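Uncharacterized protein TCIL3000_10_9440 (Trypanosoma congolense, PDB 5KMX) is of unknown function but is an insect-stage surface antigen whose bilobed ectodomain, the part described here, may act as a sensor. Local coordinates at residues A38-R43 and P54-E59; E27-R32 and I79-P84; R43-P48 and D207-F212; L155-L160 and S197-L202. All coordinates share one frame; numbering follows the deposited sequence.

Interaction 1: A38-R43 and P54-E59; sequences ASVRRR and PTVYTE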
loop_
_atom_site.group_PDB
_atom_site.type_symbol
_atom_site.label_atom_id
_atom_site.label_comp_id
_atom_site.label_asym_id
_atom_site.label_seq_id
_atom_site.Cartn_x
_atom_site.Cartn_y
_atom_site.Cartn_z
ATOM N N ALA A 38 13.326 -2.268 14.598
ATOM C CA ALA A 38 11.910 -1.998 14.383
ATOM C C ALA A 38 11.307 -1.245 15.565
ATOM O O ALA A 38 11.737 -1.418 16.706
ATOM C CB ALA A 38 11.158 -3.294 14.144
ATOM N N SER A 39 10.311 -0.411 15.279
ATOM C CA SER A 39 9.605 0.344 16.309
ATOM C C SER A 39 8.099 0.187 16.151
ATOM O O SER A 39 7.547 0.452 15.083
ATOM C CB SER A 39 9.983 1.825 16.249
ATOM O OG SER A 39 11.354 2.016 16.547
ATOM N N VAL A 40 7.437 -0.247 17.219
ATOM C CA VAL A 40 5.987 -0.387 17.209
ATOM C C VAL A 40 5.337 0.989 17.272
ATOM O O VAL A 40 5.697 1.818 18.110
ATOM C CB VAL A 40 5.487 -1.245 18.382
ATOM C CG1 VAL A 40 3.971 -1.374 18.335
ATOM C CG2 VAL A 40 6.140 -2.620 18.350
ATOM N N ARG A 41 4.373 1.216 16.385
ATOM C CA ARG A 41 3.690 2.500 16.291
ATOM C C ARG A 41 2.187 2.339 16.471
ATOM O O ARG A 41 1.517 1.723 15.643
ATOM C CB ARG A 41 3.985 3.163 14.944
ATOM C CG ARG A 41 5.434 3.586 14.768
ATOM C CD ARG A 41 5.725 4.879 15.511
ATOM N NE ARG A 41 7.156 5.090 15.705
ATOM C CZ ARG A 41 7.986 5.540 14.769
ATOM N NH1 ARG A 41 7.538 5.826 13.553
ATOM N NH2 ARG A 41 9.272 5.700 15.049
ATOM N N ARG A 42 1.670 2.892 17.563
ATOM C CA ARG A 42 0.235 2.925 17.805
ATOM C C ARG A 42 -0.317 4.262 17.329
ATOM O O ARG A 42 0.015 5.311 17.882
ATOM C CB ARG A 42 -0.072 2.707 19.290
ATOM C CG ARG A 42 -1.554 2.566 19.613
ATOM C CD ARG A 42 -2.194 3.899 19.970
ATOM N NE ARG A 42 -3.639 3.782 20.150
ATOM C CZ ARG A 42 -4.465 4.819 20.264
ATOM N NH1 ARG A 42 -3.993 6.058 20.213
ATOM N NH2 ARG A 42 -5.765 4.618 20.424
ATOM N N ARG A 43 -1.155 4.218 16.298
ATOM C CA ARG A 43 -1.758 5.422 15.739
ATOM C C ARG A 43 -3.269 5.259 15.656
ATOM O O ARG A 43 -3.799 4.183 15.942
ATOM C CB ARG A 43 -1.172 5.724 14.358
ATOM C CG ARG A 43 0.347 5.729 14.337
ATOM C CD ARG A 43 0.900 6.721 13.328
ATOM N NE ARG A 43 0.552 6.375 11.953
ATOM C CZ ARG A 43 0.984 7.037 10.884
ATOM N NH1 ARG A 43 1.786 8.084 11.024
ATOM N NH2 ARG A 43 0.616 6.652 9.670
ATOM N N PRO A 54 -8.006 2.435 16.910
ATOM C CA PRO A 54 -6.589 2.099 17.083
ATOM C C PRO A 54 -6.025 1.233 15.957
ATOM O O PRO A 54 -6.551 0.152 15.700
ATOM C CB PRO A 54 -6.579 1.329 18.402
ATOM C CG PRO A 54 -7.907 0.655 18.435
ATOM C CD PRO A 54 -8.872 1.599 17.764
ATOM N N THR A 55 -4.966 1.708 15.306
ATOM C CA THR A 55 -4.235 0.917 14.321
ATOM C C THR A 55 -2.783 0.799 14.767
ATOM O O THR A 55 -2.140 1.803 15.075
ATOM C CB THR A 55 -4.307 1.535 12.905
ATOM O OG1 THR A 55 -3.365 0.881 12.045
ATOM C CG2 THR A 55 -4.006 3.030 12.938
ATOM N N VAL A 56 -2.274 -0.430 14.811
ATOM C CA VAL A 56 -0.938 -0.685 15.342
ATOM C C VAL A 56 -0.096 -1.532 14.391
ATOM O O VAL A 56 -0.556 -2.544 13.860
ATOM C CB VAL A 56 -1.011 -1.389 16.712
ATOM C CG1 VAL A 56 0.384 -1.556 17.304
ATOM C CG2 VAL A 56 -1.895 -0.595 17.662
ATOM N N TYR A 57 1.148 -1.105 14.200
ATOM C CA TYR A 57 2.091 -1.805 13.342
ATOM C C TYR A 57 3.515 -1.535 13.812
ATOM O O TYR A 57 3.762 -0.569 14.534
ATOM C CB TYR A 57 1.922 -1.362 11.888
ATOM C CG TYR A 57 2.163 0.116 11.670
ATOM C CD1 TYR A 57 3.446 0.607 11.466
ATOM C CD2 TYR A 57 1.109 1.021 11.668
ATOM C CE1 TYR A 57 3.672 1.956 11.270
ATOM C CE2 TYR A 57 1.325 2.372 11.469
ATOM C CZ TYR A 57 2.609 2.833 11.271
ATOM O OH TYR A 57 2.832 4.175 11.073
ATOM N N THR A 58 4.445 -2.395 13.407
ATOM C CA THR A 58 5.862 -2.181 13.671
ATOM C C THR A 58 6.529 -1.763 12.363
ATOM O O THR A 58 6.142 -2.231 11.290
ATOM C CB THR A 58 6.534 -3.445 14.249
ATOM O OG1 THR A 58 7.873 -3.140 14.656
ATOM C CG2 THR A 58 6.554 -4.569 13.225
ATOM N N GLU A 59 7.520 -0.880 12.446
ATOM C CA GLU A 59 8.095 -0.285 11.243
ATOM C C GLU A 59 9.572 0.067 11.368
ATOM O O GLU A 59 10.144 0.059 12.459
ATOM C CB GLU A 59 7.308 0.977 10.860
ATOM C CG GLU A 59 7.344 2.098 11.903
ATOM C CD GLU A 59 8.637 2.903 11.883
ATOM O OE1 GLU A 59 9.097 3.312 12.970
ATOM O OE2 GLU A 59 9.191 3.133 10.787
#
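Arg41 and Glu59 meet across a beta hairpin, in which strand 36-45 runs antiparallel to strand 53-63. The pairs Ser39-Glu59, Arg41-Tyr57 and Arg43-Thr55 are hydrogen-bonded; Val40-Thr58 and Arg42-Val56 between them are non-hydrogen-bonded. Six backbone bonds result, among them Arg43 N to Thr55 O (2.9 Å) and its return, Thr55 N to Arg43 O (2.8 Å).

The side chain of Arg41 can be followed outward. CB lies over one face of the Tyr57 ring, 4.2 Å from the centroid, a CH-pi contact displaced toward the ring's rim. CG, anti to the carbonyl carbon (chi1 -67°), touches Glu59 CG. A bend at chi2 then turns the chain toward the carboxylate, and the guanidinium receives Glu59 OE1 over its face, with NH1 3.0 Å from OE1. That oxygen lies well out of the guanidinium plane and no N-H points at it, so the salt bridge rests on charge alone. Glu59 OE2 is bonded to Asn199 on the adjoining strand 197-204, which, with the salt bridge at OE1, would restrain the carboxylate's rotation. Tyr57 also makes a cation-pi contact with Arg201 of that strand.

The other face of the hairpin carries Val40, Arg42, Val56 and Thr58. Here Arg42 CG, anti to the backbone N (chi1 -173°), packs on Val56 CG2, while Thr58 OG1 is bonded to Trp29 O. On the same face Val56 CG1 meets Val40 CG1 at 3.7 Å.

Interaction 2: E27-R32 and I79-P84; sequences EKWTGR and INTVQP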
loop_
_atom_site.group_PDB
_atom_site.type_symbol
_atom_site.label_atom_id
_atom_site.label_comp_id
_atom_site.label_asym_id
_atom_site.label_seq_id
_atom_site.Cartn_x
_atom_site.Cartn_y
_atom_site.Cartn_z
ATOM N N GLU A 27 2.247 -5.035 20.358
ATOM C CA GLU A 27 3.175 -4.210 21.127
ATOM C C GLU A 27 4.512 -4.917 21.343
ATOM O O GLU A 27 5.503 -4.288 21.717
ATOM C CB GLU A 27 2.563 -3.841 22.480
ATOM C CG GLU A 27 1.223 -3.118 22.394
ATOM C CD GLU A 27 1.343 -1.704 21.852
ATOM O OE1 GLU A 27 2.482 -1.209 21.714
ATOM O OE2 GLU A 27 0.295 -1.086 21.566
ATOM N N LYS A 28 4.528 -6.227 21.111
ATOM C CA LYS A 28 5.729 -7.037 21.289
ATOM C C LYS A 28 6.516 -7.210 19.993
ATOM O O LYS A 28 7.554 -7.873 19.979
ATOM C CB LYS A 28 5.357 -8.413 21.842
ATOM C CG LYS A 28 4.631 -8.376 23.176
ATOM C CD LYS A 28 4.165 -9.762 23.589
ATOM C CE LYS A 28 3.750 -9.795 25.048
ATOM N NZ LYS A 28 3.323 -11.157 25.469
ATOM N N TRP A 29 6.027 -6.620 18.906
ATOM C CA TRP A 29 6.643 -6.810 17.597
ATOM C C TRP A 29 7.882 -5.939 17.396
ATOM O O TRP A 29 7.968 -5.176 16.434
ATOM C CB TRP A 29 5.627 -6.528 16.485
ATOM C CG TRP A 29 4.627 -7.623 16.292
ATOM C CD1 TRP A 29 4.415 -8.698 17.107
ATOM C CD2 TRP A 29 3.704 -7.758 15.204
ATOM N NE1 TRP A 29 3.417 -9.490 16.597
ATOM C CE2 TRP A 29 2.965 -8.936 15.430
ATOM C CE3 TRP A 29 3.433 -6.998 14.064
ATOM C CZ2 TRP A 29 1.969 -9.368 14.556
ATOM C CZ3 TRP A 29 2.444 -7.428 13.200
ATOM C CH2 TRP A 29 1.725 -8.603 13.449
ATOM N N THR A 30 8.840 -6.059 18.308
ATOM C CA THR A 30 10.157 -5.472 18.104
ATOM C C THR A 30 10.994 -6.451 17.295
ATOM O O THR A 30 10.590 -7.595 17.087
ATOM C CB THR A 30 10.871 -5.157 19.429
ATOM O OG1 THR A 30 10.923 -6.337 20.240
ATOM C CG2 THR A 30 10.142 -4.054 20.175
ATOM N N GLY A 31 12.157 -5.999 16.840
ATOM C CA GLY A 31 13.040 -6.832 16.049
ATOM C C GLY A 31 13.776 -6.000 15.025
ATOM O O GLY A 31 14.191 -4.877 15.315
ATOM N N ARG A 32 13.933 -6.545 13.823
ATOM C CA ARG A 32 14.638 -5.837 12.765
ATOM C C ARG A 32 14.079 -6.120 11.375
ATOM O O ARG A 32 13.668 -7.241 11.068
ATOM C CB ARG A 32 16.123 -6.195 12.796
ATOM C CG ARG A 32 16.844 -5.708 14.039
ATOM C CD ARG A 32 18.332 -5.984 13.978
ATOM N NE ARG A 32 19.040 -5.332 15.077
ATOM C CZ ARG A 32 20.266 -5.653 15.477
ATOM N NH1 ARG A 32 20.933 -6.631 14.879
ATOM N NH2 ARG A 32 20.825 -5.000 16.487
ATOM N N ILE A 79 10.960 -10.221 13.242
ATOM C CA ILE A 79 10.177 -9.586 14.296
ATOM C C ILE A 79 9.725 -10.621 15.325
ATOM O O ILE A 79 9.324 -11.729 14.964
ATOM C CB ILE A 79 8.943 -8.866 13.711
ATOM C CG1 ILE A 79 9.374 -7.790 12.709
ATOM C CG2 ILE A 79 8.096 -8.256 14.818
ATOM C CD1 ILE A 79 10.247 -6.694 13.300
ATOM N N ASN A 80 9.779 -10.251 16.602
ATOM C CA ASN A 80 9.433 -11.166 17.685
ATOM C C ASN A 80 8.005 -11.691 17.572
ATOM O O ASN A 80 7.092 -10.950 17.214
ATOM C CB ASN A 80 9.620 -10.479 19.038
ATOM C CG ASN A 80 11.010 -9.897 19.208
ATOM O OD1 ASN A 80 11.171 -8.782 19.704
ATOM N ND2 ASN A 80 12.022 -10.644 18.784
ATOM N N THR A 81 7.831 -12.975 17.882
ATOM C CA THR A 81 6.536 -13.657 17.810
ATOM C C THR A 81 6.065 -13.884 16.373
ATOM O O THR A 81 5.024 -14.504 16.148
ATOM C CB THR A 81 5.428 -12.885 18.564
ATOM O OG1 THR A 81 5.154 -11.642 17.904
ATOM C CG2 THR A 81 5.837 -12.623 20.005
ATOM N N VAL A 82 6.828 -13.379 15.407
ATOM C CA VAL A 82 6.509 -13.558 13.994
ATOM C C VAL A 82 7.529 -14.486 13.353
ATOM O O VAL A 82 8.724 -14.193 13.359
ATOM C CB VAL A 82 6.503 -12.216 13.237
ATOM C CG1 VAL A 82 6.028 -12.409 11.803
ATOM C CG2 VAL A 82 5.625 -11.202 13.953
ATOM N N GLN A 83 7.060 -15.604 12.809
ATOM C CA GLN A 83 7.942 -16.517 12.098
ATOM C C GLN A 83 8.613 -15.753 10.962
ATOM O O GLN A 83 7.930 -15.233 10.079
ATOM C CB GLN A 83 7.167 -17.723 11.566
ATOM C CG GLN A 83 6.623 -18.634 12.662
ATOM C CD GLN A 83 5.804 -19.802 12.131
ATOM O OE1 GLN A 83 5.160 -20.514 12.901
ATOM N NE2 GLN A 83 5.826 -20.005 10.814
ATOM N N PRO A 84 9.956 -15.683 10.978
ATOM C CA PRO A 84 10.641 -14.793 10.035
ATOM C C PRO A 84 10.433 -15.187 8.580
ATOM O O PRO A 84 10.165 -16.348 8.282
ATOM C CB PRO A 84 12.115 -14.928 10.437
ATOM C CG PRO A 84 12.213 -16.284 11.037
ATOM C CD PRO A 84 10.914 -16.476 11.771
#
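Thr30 and Asn80 join the chain just ahead of strand 31-33 to the turn after strand 72-79. Asn80 N donates to Thr30 O at 2.8 Å, almost straight (175°). A second bond runs the other way between side chains: the Thr30 hydroxyl OG1 donates to Asn80 OD1. Thr30 places OG1 between its backbone N and carbonyl carbon (chi1 54°), whereas Asn80 has CG anti to its carbonyl carbon (chi1 -54°). These two torsions bring the hydroxyl and the amide tip together.

Trp29 is the central residue of an inverse gamma turn, and its side chain crosses those of Ile79 and Val82 at about right angles. Val82 CG2 sits over one face of the five-membered ring, 3.9 Å from its centroid, a CH-pi contact. Ile79 CG2 presses on Trp29 CB at 3.4 Å. Beyond the turn, Tyr170 meets the indole edge-to-face, and Leu202 and Ala162 also pack on it, so Trp29 is buried.

Ile79 fills the next position along: its CD1 lies 3.7 Å from Arg32 N and also touches the backbone of Gly31. Gly31 pairs with Ile79 as an antiparallel non-hydrogen-bonded pair and, having no side chain, lets its CA come within 4.3 Å of Ile79 CA. Val82 N donates to Ile79 O, closing the four-residue turn that links strands 72-79 and 85-100: a type II beta turn, packed beside the start of strand 31-33, which lies between strands 36-45 and 72-79.

Interaction 3: R43-P48 and D207-F212; sequences RTLNVP and DPFIAF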
loop_
_atom_site.group_PDB
_atom_site.type_symbol
_atom_site.label_atom_id
_atom_site.label_comp_id
_atom_site.label_asym_id
_atom_site.label_seq_id
_atom_site.Cartn_x
_atom_site.Cartn_y
_atom_site.Cartn_z
ATOM N N ARG A 43 -1.155 4.218 16.298
ATOM C CA ARG A 43 -1.758 5.422 15.739
ATOM C C ARG A 43 -3.269 5.259 15.656
ATOM O O ARG A 43 -3.799 4.183 15.942
ATOM C CB ARG A 43 -1.172 5.724 14.358
ATOM C CG ARG A 43 0.347 5.729 14.337
ATOM C CD ARG A 43 0.900 6.721 13.328
ATOM N NE ARG A 43 0.552 6.375 11.953
ATOM C CZ ARG A 43 0.984 7.037 10.884
ATOM N NH1 ARG A 43 1.786 8.084 11.024
ATOM N NH2 ARG A 43 0.616 6.652 9.670
ATOM N N THR A 44 -3.954 6.330 15.265
ATOM C CA THR A 44 -5.411 6.332 15.207
ATOM C C THR A 44 -5.925 6.423 13.774
ATOM O O THR A 44 -5.342 7.111 12.936
ATOM C CB THR A 44 -6.003 7.497 16.017
ATOM O OG1 THR A 44 -5.441 8.736 15.562
ATOM C CG2 THR A 44 -5.710 7.320 17.499
ATOM N N LEU A 45 -7.023 5.719 13.511
ATOM C CA LEU A 45 -7.679 5.746 12.210
ATOM C C LEU A 45 -8.934 6.610 12.300
ATOM O O LEU A 45 -9.897 6.248 12.977
ATOM C CB LEU A 45 -8.030 4.326 11.760
ATOM C CG LEU A 45 -7.936 3.997 10.269
ATOM C CD1 LEU A 45 -6.500 4.086 9.778
ATOM C CD2 LEU A 45 -8.506 2.609 10.009
ATOM N N ASN A 46 -8.916 7.754 11.621
ATOM C CA ASN A 46 -10.026 8.703 11.681
ATOM C C ASN A 46 -11.027 8.504 10.548
ATOM O O ASN A 46 -10.780 8.904 9.410
ATOM C CB ASN A 46 -9.498 10.139 11.656
ATOM C CG ASN A 46 -9.241 10.687 13.047
ATOM O OD1 ASN A 46 -10.163 11.145 13.722
ATOM N ND2 ASN A 46 -7.987 10.642 13.483
ATOM N N VAL A 47 -12.152 7.876 10.878
ATOM C CA VAL A 47 -13.235 7.642 9.929
ATOM C C VAL A 47 -14.534 8.216 10.503
ATOM O O VAL A 47 -14.814 8.035 11.691
ATOM C CB VAL A 47 -13.397 6.132 9.621
ATOM C CG1 VAL A 47 -13.387 5.314 10.904
ATOM C CG2 VAL A 47 -14.662 5.864 8.814
ATOM N N PRO A 48 -15.326 8.922 9.671
ATOM C CA PRO A 48 -16.561 9.550 10.162
ATOM C C PRO A 48 -17.519 8.591 10.868
ATOM O O PRO A 48 -17.732 7.473 10.398
ATOM C CB PRO A 48 -17.205 10.096 8.883
ATOM C CG PRO A 48 -16.073 10.335 7.966
ATOM C CD PRO A 48 -15.077 9.253 8.254
ATOM N N ASP A 207 -5.977 -5.918 11.800
ATOM C CA ASP A 207 -5.829 -4.478 11.982
ATOM C C ASP A 207 -6.951 -3.736 11.260
ATOM O O ASP A 207 -7.282 -4.075 10.125
ATOM C CB ASP A 207 -4.470 -4.001 11.467
ATOM C CG ASP A 207 -4.145 -2.585 11.907
ATOM O OD1 ASP A 207 -4.645 -1.634 11.273
ATOM O OD2 ASP A 207 -3.390 -2.422 12.889
ATOM N N PRO A 208 -7.542 -2.723 11.917
ATOM C CA PRO A 208 -8.645 -1.992 11.278
ATOM C C PRO A 208 -8.238 -1.291 9.985
ATOM O O PRO A 208 -9.096 -1.076 9.132
ATOM C CB PRO A 208 -9.065 -0.970 12.345
ATOM C CG PRO A 208 -7.950 -0.916 13.318
ATOM C CD PRO A 208 -7.296 -2.254 13.291
ATOM N N PHE A 209 -6.960 -0.945 9.841
ATOM C CA PHE A 209 -6.480 -0.317 8.613
ATOM C C PHE A 209 -6.708 -1.235 7.417
ATOM O O PHE A 209 -7.141 -0.786 6.355
ATOM C CB PHE A 209 -4.996 0.038 8.729
ATOM C CG PHE A 209 -4.404 0.604 7.468
ATOM C CD1 PHE A 209 -4.639 1.921 7.103
ATOM C CD2 PHE A 209 -3.608 -0.179 6.652
ATOM C CE1 PHE A 209 -4.091 2.440 5.944
ATOM C CE2 PHE A 209 -3.058 0.335 5.493
ATOM C CZ PHE A 209 -3.300 1.646 5.139
ATOM N N ILE A 210 -6.421 -2.521 7.597
ATOM C CA ILE A 210 -6.638 -3.505 6.546
ATOM C C ILE A 210 -8.131 -3.744 6.346
ATOM O O ILE A 210 -8.600 -3.863 5.214
ATOM C CB ILE A 210 -5.936 -4.840 6.870
ATOM C CG1 ILE A 210 -4.423 -4.623 6.979
ATOM C CG2 ILE A 210 -6.257 -5.887 5.803
ATOM C CD1 ILE A 210 -3.638 -5.871 7.327
ATOM N N ALA A 211 -8.869 -3.826 7.449
ATOM C CA ALA A 211 -10.313 -4.015 7.393
ATOM C C ALA A 211 -10.961 -2.826 6.701
ATOM O O ALA A 211 -11.889 -2.986 5.906
ATOM C CB ALA A 211 -10.885 -4.196 8.788
ATOM N N PHE A 212 -10.468 -1.632 7.014
ATOM C CA PHE A 212 -10.910 -0.420 6.341
ATOM C C PHE A 212 -10.651 -0.578 4.849
ATOM O O PHE A 212 -11.572 -0.516 4.045
ATOM C CB PHE A 212 -10.181 0.809 6.901
ATOM C CG PHE A 212 -10.751 2.134 6.452
ATOM C CD1 PHE A 212 -11.945 2.210 5.751
ATOM C CD2 PHE A 212 -10.079 3.311 6.740
ATOM C CE1 PHE A 212 -12.454 3.433 5.351
ATOM C CE2 PHE A 212 -10.583 4.535 6.339
ATOM C CZ PHE A 212 -11.770 4.595 5.646
#
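Leu45 projects from the end of strand 36-45 onto the first turn of helix 208-216, a strand-on-helix contact whose side-chain contacts are all apolar, with no hydrogen bond across it. The short strand and helix segments run in nearly the same direction, 25° apart, with their axes 10.1 Å from each other.

The two methyls of Leu45 divide the work. CD2 touches Phe209 and Phe212, three residues apart on the helix: it is 3.7 Å from Phe212 CD2 and 3.8 Å from Phe209 CA, and it also touches CB of Pro208 more loosely. CD1 turns to the ring of Phe209 and meets Phe209 CD1 at the ring's edge, in its plane, at 3.9 Å. Both phenylalanines hold CG anti to the backbone N (chi1 176° for Phe209, -169° for Phe212), which sends their rings out along two sides of the leucine. Further along the chain Val47 CG2 makes a longer contact with Phe212 CZ.

A second shell fixes these groups. Phe209 packs its ring against that of Tyr203 and against Leu180, while Pro208 lies on Ile53 and Phe21. On the strand side, Leu45 is tied by backbone hydrogen bonds to Ile53, the start of the partner strand in the hairpin. The helix itself is held at its beginning by Asp207, the N-cap residue. Its carboxylate also binds Thr55 OG1 through OD1 and Val56 N through OD2, so one side chain fastens the helix start to strand 53-63. The capping bond runs from Phe209 N to Asp207 OD1, 2.8 Å long, reaching that oxygen on its anti side.

Interaction 4: L155-L160 and S197-L202; sequences LATLYL and SVNVRL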
loop_
_atom_site.group_PDB
_atom_site.type_symbol
_atom_site.label_atom_id
_atom_site.label_comp_id
_atom_site.label_asym_id
_atom_site.label_seq_id
_atom_site.Cartn_x
_atom_site.Cartn_y
_atom_site.Cartn_z
ATOM N N LEU A 155 8.874 2.769 -5.372
ATOM C CA LEU A 155 8.535 2.322 -4.023
ATOM C C LEU A 155 8.990 3.298 -2.941
ATOM O O LEU A 155 10.156 3.689 -2.890
ATOM C CB LEU A 155 9.150 0.944 -3.764
ATOM C CG LEU A 155 8.727 0.224 -2.481
ATOM C CD1 LEU A 155 7.254 -0.160 -2.528
ATOM C CD2 LEU A 155 9.600 -1.004 -2.257
ATOM N N ALA A 156 8.051 3.680 -2.078
ATOM C CA ALA A 156 8.325 4.594 -0.973
ATOM C C ALA A 156 7.973 3.945 0.361
ATOM O O ALA A 156 8.742 4.023 1.319
ATOM C CB ALA A 156 7.544 5.887 -1.151
ATOM N N THR A 157 6.805 3.309 0.413
ATOM C CA THR A 157 6.327 2.667 1.633
ATOM C C THR A 157 5.882 1.233 1.355
ATOM O O THR A 157 5.127 0.982 0.414
ATOM C CB THR A 157 5.160 3.453 2.256
ATOM O OG1 THR A 157 5.534 4.828 2.405
ATOM C CG2 THR A 157 4.796 2.881 3.617
ATOM N N LEU A 158 6.353 0.306 2.185
ATOM C CA LEU A 158 6.090 -1.119 2.005
ATOM C C LEU A 158 5.279 -1.682 3.169
ATOM O O LEU A 158 5.727 -1.655 4.316
ATOM C CB LEU A 158 7.408 -1.885 1.868
ATOM C CG LEU A 158 7.301 -3.382 1.566
ATOM C CD1 LEU A 158 6.747 -3.610 0.169
ATOM C CD2 LEU A 158 8.653 -4.058 1.729
ATOM N N TYR A 159 4.089 -2.196 2.864
ATOM C CA TYR A 159 3.207 -2.766 3.879
ATOM C C TYR A 159 3.252 -4.292 3.852
ATOM O O TYR A 159 3.055 -4.907 2.803
ATOM C CB TYR A 159 1.765 -2.296 3.672
ATOM C CG TYR A 159 1.604 -0.796 3.548
ATOM C CD1 TYR A 159 1.941 -0.138 2.374
ATOM C CD2 TYR A 159 1.098 -0.043 4.597
ATOM C CE1 TYR A 159 1.794 1.227 2.253
ATOM C CE2 TYR A 159 0.943 1.324 4.485
ATOM C CZ TYR A 159 1.292 1.954 3.310
ATOM O OH TYR A 159 1.140 3.316 3.188
ATOM N N LEU A 160 3.506 -4.892 5.012
ATOM C CA LEU A 160 3.509 -6.344 5.155
ATOM C C LEU A 160 2.458 -6.755 6.181
ATOM O O LEU A 160 2.126 -5.979 7.078
ATOM C CB LEU A 160 4.893 -6.842 5.575
ATOM C CG LEU A 160 6.049 -6.399 4.674
ATOM C CD1 LEU A 160 7.384 -6.828 5.262
ATOM C CD2 LEU A 160 5.881 -6.947 3.265
ATOM N N SER A 197 15.295 6.205 0.560
ATOM C CA SER A 197 14.982 5.182 1.550
ATOM C C SER A 197 13.529 4.733 1.429
ATOM O O SER A 197 12.675 5.483 0.948
ATOM C CB SER A 197 15.252 5.705 2.963
ATOM O OG SER A 197 14.296 6.683 3.335
ATOM N N VAL A 198 13.263 3.504 1.862
ATOM C CA VAL A 198 11.918 2.940 1.843
ATOM C C VAL A 198 11.442 2.650 3.263
ATOM O O VAL A 198 12.177 2.079 4.068
ATOM C CB VAL A 198 11.865 1.644 1.010
ATOM C CG1 VAL A 198 10.474 1.024 1.064
ATOM C CG2 VAL A 198 12.268 1.926 -0.431
ATOM N N ASN A 199 10.205 3.038 3.557
ATOM C CA ASN A 199 9.614 2.808 4.868
ATOM C C ASN A 199 8.842 1.492 4.902
ATOM O O ASN A 199 7.867 1.317 4.172
ATOM C CB ASN A 199 8.697 3.974 5.242
ATOM C CG ASN A 199 8.061 3.803 6.609
ATOM O OD1 ASN A 199 6.838 3.757 6.732
ATOM N ND2 ASN A 199 8.890 3.708 7.644
ATOM N N VAL A 200 9.282 0.572 5.757
ATOM C CA VAL A 200 8.670 -0.750 5.851
ATOM C C VAL A 200 7.754 -0.837 7.067
ATOM O O VAL A 200 8.080 -0.321 8.133
ATOM C CB VAL A 200 9.739 -1.858 5.933
ATOM C CG1 VAL A 200 9.083 -3.232 5.996
ATOM C CG2 VAL A 200 10.680 -1.770 4.740
ATOM N N ARG A 201 6.613 -1.499 6.894
ATOM C CA ARG A 201 5.622 -1.645 7.954
ATOM C C ARG A 201 5.039 -3.055 7.973
ATOM O O ARG A 201 4.738 -3.623 6.923
ATOM C CB ARG A 201 4.504 -0.613 7.778
ATOM C CG ARG A 201 4.944 0.815 8.065
ATOM C CD ARG A 201 4.251 1.834 7.180
ATOM N NE ARG A 201 2.866 2.085 7.571
ATOM C CZ ARG A 201 2.277 3.280 7.535
ATOM N NH1 ARG A 201 1.012 3.404 7.908
ATOM N NH2 ARG A 201 2.943 4.356 7.132
ATOM N N LEU A 202 4.892 -3.614 9.173
ATOM C CA LEU A 202 4.311 -4.941 9.351
ATOM C C LEU A 202 3.027 -4.856 10.170
ATOM O O LEU A 202 3.035 -4.371 11.302
ATOM C CB LEU A 202 5.311 -5.879 10.032
ATOM C CG LEU A 202 4.812 -7.286 10.373
ATOM C CD1 LEU A 202 4.442 -8.049 9.112
ATOM C CD2 LEU A 202 5.857 -8.048 11.179
#
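Strands 145-165 and 197-204 are parallel neighbours in the mixed sheet, and Thr157 to Leu160 pair with Asn199 to Leu202. Asn199 and Arg201 each bond both ways to the other strand: Asn199 N to Ala156 O, Leu158 N to Asn199 O (2.7 Å), Arg201 N to Leu158 O, and Leu160 N to Arg201 O (2.6 Å).

Thr157, Tyr159, Asn199 and Arg201 occupy one face. Arg201 leaves with CG anti to its carbonyl carbon (chi1 -70°), then bends at chi2 and chi3; its CD rests on Thr157 CG2 at 3.8 Å. The guanidinium runs beside the Tyr159 ring, their planes 52° apart, with CE2 over one guanidinium face and 3.7 Å from NE. NH1 is bonded to Tyr203 OH.

A classic beta bulge interrupts strand 145-165, where Ala156 and Thr157 both face Gly189 of strand 189-191. The opposite face of the sheet is apolar: Leu160 CD1 touches Val200 CG1 at 4.0 Å, and Leu160 CB meets Leu202 CD1 at 3.8 Å. Leu158 and Leu160 pack further onto Val75 and Val77 of strand 72-79.

Overall arrangement
From the N terminus, the chain first passes through 27-32, whose partner 79-84 closes the loop of interaction 2. Nested inside that loop is interaction 1, the short hairpin closure. Residues 43-48, which share Arg43 with interaction 1, wait until 207-212 near the C-terminal end; this long closure, interaction 3, crosses both earlier ones. Interaction 4 opens after interactions 1 and 2 have closed and lies wholly within the loop of interaction 3. Strand 53-63 joins interactions 1 and 4 through Thr58 O and Leu202 N, and Leu202 also packs on Trp29 and Ile79 of interaction 2. Together they tie hairpin, the turn after strand 72-79, central parallel pair and C-terminal helix around one sheet.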